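Thiosulfate sulfurtransferase RDL2, mitochondrial (Saccharomyces cerevisiae, PDB 6K6R) catalyses the transfer of sulfane sulfur from thiosulfate to cyanide, yielding thiocyanate and sulfite in the mitochondrion. Local coordinates at residues F93-H98 / Y122-T127. Numbering follows the deposited sequence.
Sequences FAKPPH and YGYENT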
# COMPACT_ATOMS: atom_id res chain seq x y z
N PHE A 93 11.96 0.23 7.14
CA PHE A 93 11.03 -0.69 7.78
C PHE A 93 11.26 -2.07 7.18
O PHE A 93 11.95 -2.22 6.16
CB PHE A 93 9.57 -0.24 7.65
CG PHE A 93 9.09 -0.04 6.24
CD1 PHE A 93 8.68 -1.12 5.47
CD2 PHE A 93 9.01 1.23 5.69
CE1 PHE A 93 8.23 -0.94 4.18
CE2 PHE A 93 8.56 1.41 4.40
CZ PHE A 93 8.17 0.33 3.64
N ALA A 94 10.67 -3.08 7.81
CA ALA A 94 10.92 -4.45 7.41
C ALA A 94 10.27 -4.75 6.07
O ALA A 94 9.15 -4.31 5.79
CB ALA A 94 10.40 -5.42 8.47
N LYS A 95 10.97 -5.51 5.24
CA LYS A 95 10.38 -6.01 4.00
C LYS A 95 9.24 -6.95 4.36
O LYS A 95 9.47 -7.97 5.04
CB LYS A 95 11.43 -6.73 3.15
CG LYS A 95 10.83 -7.48 1.97
CD LYS A 95 11.84 -7.65 0.84
CE LYS A 95 11.66 -8.99 0.14
NZ LYS A 95 11.91 -8.89 -1.33
N PRO A 96 8.01 -6.66 3.94
CA PRO A 96 6.87 -7.48 4.36
C PRO A 96 7.02 -8.92 3.93
O PRO A 96 7.48 -9.20 2.81
CB PRO A 96 5.67 -6.81 3.66
CG PRO A 96 6.27 -5.97 2.58
CD PRO A 96 7.61 -5.54 3.08
N PRO A 97 6.68 -9.87 4.80
CA PRO A 97 6.67 -11.28 4.39
C PRO A 97 5.69 -11.49 3.25
O PRO A 97 4.70 -10.78 3.11
CB PRO A 97 6.24 -12.02 5.65
CG PRO A 97 6.54 -11.08 6.78
CD PRO A 97 6.35 -9.71 6.23
N HIS A 98 5.98 -12.50 2.42
CA HIS A 98 5.19 -12.74 1.22
C HIS A 98 3.81 -13.31 1.52
O HIS A 98 3.01 -13.46 0.59
CB HIS A 98 5.96 -13.66 0.27
CG HIS A 98 7.22 -13.05 -0.25
ND1 HIS A 98 7.32 -12.51 -1.52
CD2 HIS A 98 8.44 -12.89 0.32
CE1 HIS A 98 8.54 -12.05 -1.70
NE2 HIS A 98 9.24 -12.27 -0.60
N TYR A 122 6.65 -10.48 -7.67
CA TYR A 122 7.71 -10.77 -6.71
C TYR A 122 7.30 -11.79 -5.66
O TYR A 122 7.98 -11.93 -4.64
CB TYR A 122 8.16 -9.48 -6.02
CG TYR A 122 8.95 -8.56 -6.92
CD1 TYR A 122 10.05 -9.02 -7.63
CD2 TYR A 122 8.60 -7.22 -7.07
CE1 TYR A 122 10.77 -8.18 -8.46
CE2 TYR A 122 9.31 -6.38 -7.89
CZ TYR A 122 10.40 -6.86 -8.58
OH TYR A 122 11.12 -6.03 -9.41
N GLY A 123 6.20 -12.51 -5.88
CA GLY A 123 5.76 -13.54 -4.95
C GLY A 123 4.70 -13.12 -3.96
O GLY A 123 4.25 -13.95 -3.17
N TYR A 124 4.28 -11.85 -3.97
CA TYR A 124 3.20 -11.38 -3.10
C TYR A 124 1.88 -11.68 -3.81
O TYR A 124 1.38 -10.88 -4.59
CB TYR A 124 3.36 -9.90 -2.79
CG TYR A 124 4.55 -9.56 -1.92
CD1 TYR A 124 4.46 -9.60 -0.54
CD2 TYR A 124 5.77 -9.19 -2.49
CE1 TYR A 124 5.55 -9.29 0.26
CE2 TYR A 124 6.86 -8.88 -1.70
CZ TYR A 124 6.75 -8.93 -0.33
OH TYR A 124 7.83 -8.62 0.46
N GLU A 125 1.32 -12.86 -3.53
CA GLU A 125 0.12 -13.31 -4.21
C GLU A 125 -1.17 -13.00 -3.44
O GLU A 125 -2.26 -13.25 -3.97
CB GLU A 125 0.19 -14.81 -4.49
CG GLU A 125 1.59 -15.31 -4.86
CD GLU A 125 1.95 -15.02 -6.31
OE1 GLU A 125 1.08 -14.55 -7.08
OE2 GLU A 125 3.11 -15.28 -6.69
N ASN A 126 -1.06 -12.46 -2.23
CA ASN A 126 -2.22 -12.01 -1.45
C ASN A 126 -2.20 -10.48 -1.49
O ASN A 126 -1.43 -9.85 -0.77
CB ASN A 126 -2.16 -12.55 -0.03
CG ASN A 126 -3.48 -12.41 0.71
OD1 ASN A 126 -4.49 -12.01 0.12
ND2 ASN A 126 -3.48 -12.75 1.99
N THR A 127 -3.05 -9.90 -2.34
CA THR A 127 -3.04 -8.46 -2.56
C THR A 127 -4.47 -7.91 -2.54
O THR A 127 -5.44 -8.64 -2.72
CB THR A 127 -2.39 -8.09 -3.90
OG1 THR A 127 -3.20 -8.54 -4.99
CG2 THR A 127 -1.00 -8.70 -4.02
O HOH W 1 1.18 -11.32 -0.40
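Water 1 bridges His98 and Asn126, donating to His98 O at 3.0 Å from the water oxygen and accepting from Asn126 N, whose nitrogen is 3.1 Å from that oxygen. The hydroxyl of Tyr124 donates a hydrogen bond to the carbonyl oxygen of Pro96; the modelled separation from OH to O, 2.4 Å, is very short and its exact length doubtful. The phenol oxygen is also packed by aliphatic carbon: Lys95 CG, anti to its backbone N (chi1 170°), lies 3.5 Å from Tyr124 OH, and Pro96 CG lies 3.7 Å from the same oxygen. Beyond CG the Lys95 chain bends at chi3 and chi4, and NZ is hydrogen-bonded to the carbonyl oxygens of Leu80 and Leu82. The carbonyl oxygen of Pro97 comes up to the rim of the phenol ring, near Tyr124 CE1. Over one face of that ring lies His98 in an offset stack, with centroids 4.2 Å apart and planes inclined by 20°. Imidazole ND1 sits above the centre of the phenol, whereas Tyr124 CZ lies over the imidazole face toward its rim. In the rhodanese fold, 93-98 lies in the loop from helix 84-91 to strand 101-104, while residues 122 to 127 run from the end of helix 111-121 into strand 127-129; the two strands are adjacent in the parallel sheet. The Tyr124 ring is buried against Leu102 of strand 101-104, Ala119 of helix 111-121 and Leu80. Gly123, at a positive phi of 97° readily adopted by glycine, carries the chain past the edge of the imidazole, its carbonyl carbon 3.6 Å from His98 ND1. At the same edge Tyr122 O approaches His98 CE1 to 3.0 Å.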